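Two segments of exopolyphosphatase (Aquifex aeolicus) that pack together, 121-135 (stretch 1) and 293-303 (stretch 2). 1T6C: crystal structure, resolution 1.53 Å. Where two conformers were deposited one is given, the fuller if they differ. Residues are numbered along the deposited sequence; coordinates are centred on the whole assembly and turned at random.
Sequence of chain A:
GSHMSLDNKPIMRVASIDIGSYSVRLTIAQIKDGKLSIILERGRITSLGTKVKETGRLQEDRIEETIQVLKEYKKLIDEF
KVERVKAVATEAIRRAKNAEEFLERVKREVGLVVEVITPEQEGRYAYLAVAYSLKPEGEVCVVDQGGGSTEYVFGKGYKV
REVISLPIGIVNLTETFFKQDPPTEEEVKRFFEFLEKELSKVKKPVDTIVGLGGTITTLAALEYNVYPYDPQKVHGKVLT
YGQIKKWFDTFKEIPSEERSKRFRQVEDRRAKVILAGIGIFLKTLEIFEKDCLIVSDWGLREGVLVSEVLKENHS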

# COMPACT_ATOMS: atom_id res chain seq x y z
N GLN A 121 5.90 10.47 -1.41
CA GLN A 121 6.75 10.09 -0.28
C GLN A 121 6.40 8.70 0.21
O GLN A 121 7.28 7.96 0.57
N GLU A 122 5.11 8.34 0.22
CA GLU A 122 4.71 6.96 0.53
C GLU A 122 5.43 6.01 -0.41
O GLU A 122 5.94 4.96 -0.02
N GLY A 123 5.46 6.39 -1.68
CA GLY A 123 6.16 5.62 -2.70
C GLY A 123 7.66 5.46 -2.43
O GLY A 123 8.23 4.36 -2.57
N ARG A 124 8.28 6.55 -2.01
CA ARG A 124 9.69 6.51 -1.65
C ARG A 124 9.97 5.53 -0.49
O ARG A 124 10.91 4.76 -0.53
N TYR A 125 9.11 5.51 0.52
CA TYR A 125 9.25 4.57 1.60
C TYR A 125 9.01 3.14 1.12
O TYR A 125 9.75 2.24 1.48
N ALA A 126 7.99 2.92 0.29
CA ALA A 126 7.68 1.57 -0.21
C ALA A 126 8.85 1.06 -1.02
O ALA A 126 9.18 -0.11 -0.94
N TYR A 127 9.46 1.95 -1.79
CA TYR A 127 10.64 1.58 -2.56
C TYR A 127 11.78 1.08 -1.68
O TYR A 127 12.44 0.07 -2.01
N LEU A 128 12.04 1.75 -0.57
CA LEU A 128 13.03 1.27 0.41
C LEU A 128 12.70 -0.10 0.95
O LEU A 128 13.55 -0.92 1.16
N ALA A 129 11.42 -0.37 1.21
CA ALA A 129 11.03 -1.69 1.66
C ALA A 129 11.41 -2.79 0.69
O ALA A 129 11.80 -3.85 1.11
N VAL A 130 11.25 -2.49 -0.59
CA VAL A 130 11.52 -3.43 -1.66
C VAL A 130 13.03 -3.58 -1.83
O VAL A 130 13.53 -4.69 -2.03
N ALA A 131 13.73 -2.47 -1.75
CA ALA A 131 15.18 -2.50 -1.86
C ALA A 131 15.79 -3.43 -0.83
O ALA A 131 16.67 -4.23 -1.15
N TYR A 132 15.30 -3.37 0.40
CA TYR A 132 15.76 -4.23 1.46
C TYR A 132 15.27 -5.67 1.31
O TYR A 132 16.04 -6.63 1.38
N SER A 133 13.96 -5.84 1.11
CA SER A 133 13.34 -7.16 1.21
C SER A 133 13.39 -8.03 -0.02
O SER A 133 13.14 -9.25 0.09
N LEU A 134 13.71 -7.44 -1.17
CA LEU A 134 13.80 -8.18 -2.43
C LEU A 134 15.10 -7.96 -3.20
O LEU A 134 15.47 -8.80 -4.02
N LYS A 135 15.74 -6.83 -2.96
CA LYS A 135 17.00 -6.46 -3.66
C LYS A 135 16.89 -6.66 -5.17
O LYS A 135 17.71 -7.35 -5.78
N LEU A 293 6.25 -9.52 -13.23
CA LEU A 293 6.63 -8.73 -12.09
C LEU A 293 6.89 -9.65 -10.90
O LEU A 293 6.50 -10.82 -10.92
N ILE A 294 7.56 -9.11 -9.90
CA ILE A 294 7.82 -9.77 -8.63
C ILE A 294 6.92 -9.14 -7.57
O ILE A 294 6.77 -7.93 -7.55
N VAL A 295 6.35 -9.97 -6.71
CA VAL A 295 5.43 -9.52 -5.67
C VAL A 295 6.19 -9.22 -4.39
O VAL A 295 7.02 -9.99 -3.96
N SER A 296 5.87 -8.09 -3.77
CA SER A 296 6.36 -7.77 -2.43
C SER A 296 5.22 -7.74 -1.43
O SER A 296 4.19 -7.12 -1.68
N ASP A 297 5.43 -8.40 -0.31
CA ASP A 297 4.55 -8.29 0.86
C ASP A 297 4.82 -7.02 1.67
O ASP A 297 3.96 -6.63 2.45
N TRP A 298 5.98 -6.41 1.51
CA TRP A 298 6.34 -5.20 2.23
C TRP A 298 6.13 -3.92 1.39
O TRP A 298 6.33 -3.91 0.18
N GLY A 299 5.75 -2.83 2.06
CA GLY A 299 5.52 -1.56 1.43
C GLY A 299 5.80 -0.44 2.41
O GLY A 299 6.77 -0.51 3.19
N LEU A 300 4.97 0.59 2.38
CA LEU A 300 5.15 1.79 3.21
C LEU A 300 5.52 1.51 4.66
O LEU A 300 6.53 2.02 5.15
N ARG A 301 4.68 0.74 5.38
CA ARG A 301 4.87 0.56 6.80
C ARG A 301 6.22 -0.03 7.15
O ARG A 301 6.86 0.34 8.10
N GLU A 302 6.66 -0.98 6.33
CA GLU A 302 7.95 -1.62 6.55
C GLU A 302 9.09 -0.74 6.02
O GLU A 302 10.19 -0.76 6.56
N GLY A 303 8.83 0.05 5.00
CA GLY A 303 9.84 0.95 4.44
C GLY A 303 10.21 2.06 5.39
O GLY A 303 11.34 2.54 5.40

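The helix of stretch 1, residues 121-133, packs against a strand, a short turn and the first turn of a helix in stretch 2, burying 643 Å² of surface summed over both sides. No hydrogen bond crosses between the two stretches, so the contact rests on close apolar packing, and several of the side-chain hydrogen bonds near it close within one stretch.

The tightest approach is made where side chains are small or absent. Ala126 and Gly299 lie with their CA atoms 4.1 Å apart, and Ala129 and Gly303 with theirs 4.0 Å apart. Gly303 sits against the helix backbone, its CA 3.2 Å from Tyr125 O in a CA-H...O contact with an angle of 154° at the hydrogen. A CB on this glycine would point toward the helix and fall 1.8 Å from Tyr125 O, a clash, so the close fit depends on the bare CA. Ala129 points toward stretch 2 and fills the space beside this contact: its CB lies 3.3 Å from Gly299 O, 3.6 Å from Gly303 N and 4.0 Å from Trp298 CB. The CB of Ala126, directed sideways, reaches 3.8 Å from Leu300 N.

Aliphatic contacts extend the packing to both ends. Leu300 (chi1 t, chi2 p) starts sideways, but its end comes nearer the helix, placing CD1 3.6 Å from Tyr125 CB and CD2 3.9 Å from Glu122 OE1. Tyr125 itself points in with an m rotamer, and Gly303 O lies at the edge of its ring. Toward the other end, Leu134, the first residue beyond helical geometry, points in with chi1 m and chi2 t. Its CD1 lies 3.7 Å from Ser296 CB, 3.8 Å from Val295 O and 4.1 Å from Ile294 CG2, so a single methyl spans three successive residues of stretch 2. Val130, with chi1 t, brings CG2 to 4.0 Å from Ser296 OG.

The aromatic contribution comes from Trp298 (chi1 m), which points toward the helix and meets Tyr132 (chi1 t) rim to rim. The tyrosine ring and the six-membered ring of the indole are inclined by 17°, with centroids 5.9 Å apart; neither lies over the face of the other. Their nearest atoms, Tyr132 CD2 and Trp298 CZ3, are separated by 3.6 Å. Ser133 CB adds a further contact, 3.8 Å from Trp298 CE3.

Three polar side chains, Ser133, Ser296 and Glu302, bond to backbone atoms of their own stretch. Ser133, in the p rotamer, donates from OG to Ala129 O at 2.8 Å, one helical turn earlier, and its OG is also bonded elsewhere in the structure. Ser296, in the t rotamer, donates from OG to Trp298 O, also at 2.8 Å, bracing the turn that presents the indole. The two hydroxyls, Ser133 OG and Ser296 OG, remain 4.0 Å apart. At the start of the second helix, Glu302 (chi1 m, chi2 p) accepts a nearly linear hydrogen bond at OE1 from Gly299 N, 2.9 Å away, tying the N-cap residue to the first turn.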

# COMPACT_ATOMS: atom_id res chain seq x y z
CB GLN A 121 6.59 11.11 0.87
CG GLN A 121 7.53 10.90 2.01
CD GLN A 121 8.98 11.36 1.74
OE1 GLN A 121 9.40 11.50 0.58
NE2 GLN A 121 9.73 11.62 2.82
CB GLU A 122 3.21 6.74 0.39
CG GLU A 122 2.36 7.43 1.41
CD GLU A 122 0.91 7.03 1.26
OE1 GLU A 122 0.64 5.84 0.93
OE2 GLU A 122 0.03 7.89 1.46
CB ARG A 124 10.24 7.92 -1.31
CG ARG A 124 10.22 8.91 -2.48
CD ARG A 124 10.77 10.31 -2.15
NE ARG A 124 10.44 11.26 -3.23
CZ ARG A 124 9.45 12.16 -3.21
NH1 ARG A 124 8.65 12.32 -2.15
NH2 ARG A 124 9.23 12.92 -4.28
CB TYR A 125 8.26 4.90 2.71
CG TYR A 125 8.69 5.99 3.67
CD1 TYR A 125 9.82 5.84 4.46
CD2 TYR A 125 7.89 7.12 3.86
CE1 TYR A 125 10.18 6.81 5.35
CE2 TYR A 125 8.25 8.10 4.74
CZ TYR A 125 9.40 7.96 5.47
OH TYR A 125 9.74 8.93 6.37
CB ALA A 126 6.43 1.61 -1.03
CB TYR A 127 11.08 2.77 -3.42
CG TYR A 127 12.23 2.43 -4.32
CD1 TYR A 127 13.53 2.47 -3.84
CD2 TYR A 127 12.01 2.10 -5.64
CE1 TYR A 127 14.58 2.15 -4.66
CE2 TYR A 127 13.06 1.76 -6.48
CZ TYR A 127 14.34 1.83 -5.98
OH TYR A 127 15.39 1.50 -6.79
CB LEU A 128 13.18 2.23 1.59
CG LEU A 128 13.76 3.61 1.27
CD1 LEU A 128 13.85 4.43 2.56
CD2 LEU A 128 15.12 3.48 0.66
CB ALA A 129 9.54 -1.71 1.95
CB VAL A 130 10.87 -2.94 -2.96
CG1 VAL A 130 11.36 -3.72 -4.13
CG2 VAL A 130 9.37 -3.04 -2.86
CB ALA A 131 15.78 -1.10 -1.78
CB TYR A 132 15.33 -3.67 2.82
CG TYR A 132 15.64 -4.64 3.90
CD1 TYR A 132 16.94 -4.76 4.38
CD2 TYR A 132 14.67 -5.50 4.43
CE1 TYR A 132 17.24 -5.67 5.35
CE2 TYR A 132 14.99 -6.44 5.40
CZ TYR A 132 16.29 -6.51 5.84
OH TYR A 132 16.67 -7.41 6.79
CB SER A 133 11.89 -7.03 1.67
OG SER A 133 11.08 -6.49 0.65
CB LEU A 134 12.63 -7.83 -3.36
CG LEU A 134 11.27 -8.42 -2.95
CD1 LEU A 134 10.19 -7.83 -3.87
CD2 LEU A 134 11.27 -9.95 -3.02
CB LYS A 135 18.20 -7.22 -3.04
CG LYS A 135 18.38 -6.91 -1.54
CD LYS A 135 19.47 -7.71 -0.79
CE LYS A 135 19.03 -8.04 0.68
NZ LYS A 135 18.76 -6.86 1.61
CB LEU A 293 5.57 -7.70 -11.75
CG LEU A 293 4.16 -8.19 -11.41
CD1 LEU A 293 4.05 -8.80 -10.00
CD2 LEU A 293 3.16 -7.03 -11.57
CB ILE A 294 9.34 -9.61 -8.22
CG1 ILE A 294 10.25 -10.03 -9.37
CG2 ILE A 294 9.67 -10.44 -6.98
CD1 ILE A 294 11.73 -9.76 -9.12
CB VAL A 295 4.31 -10.57 -5.45
CG1 VAL A 295 3.35 -10.14 -4.33
CG2 VAL A 295 3.55 -10.78 -6.77
CB SER A 296 7.04 -6.40 -2.43
OG SER A 296 7.46 -6.11 -1.11
CB ASP A 297 4.67 -9.52 1.76
CG ASP A 297 3.70 -9.48 2.90
OD1 ASP A 297 4.15 -9.24 4.06
OD2 ASP A 297 2.49 -9.64 2.71
CB TRP A 298 7.80 -5.28 2.62
CG TRP A 298 8.06 -6.14 3.83
CD1 TRP A 298 7.24 -7.10 4.37
CD2 TRP A 298 9.21 -6.09 4.67
NE1 TRP A 298 7.81 -7.62 5.51
CE2 TRP A 298 9.03 -7.03 5.71
CE3 TRP A 298 10.38 -5.30 4.68
CZ2 TRP A 298 9.96 -7.22 6.73
CZ3 TRP A 298 11.32 -5.50 5.72
CH2 TRP A 298 11.10 -6.45 6.70
CB LEU A 300 3.88 2.66 3.19
CG LEU A 300 3.77 3.83 4.19
CD1 LEU A 300 4.92 4.84 3.98
CD2 LEU A 300 2.45 4.47 4.09
CB ARG A 301 3.78 -0.33 7.35
CG ARG A 301 2.47 0.33 7.38
CD ARG A 301 1.39 -0.59 7.95
NE ARG A 301 0.18 -0.43 7.20
CZ ARG A 301 -0.23 -1.22 6.22
NH1 ARG A 301 0.46 -2.28 5.84
NH2 ARG A 301 -1.37 -0.94 5.62
CB GLU A 302 7.98 -2.99 5.91
CG GLU A 302 6.95 -3.99 6.45
CD GLU A 302 5.54 -3.86 5.88
OE1 GLU A 302 5.30 -3.16 4.87
OE2 GLU A 302 4.62 -4.52 6.48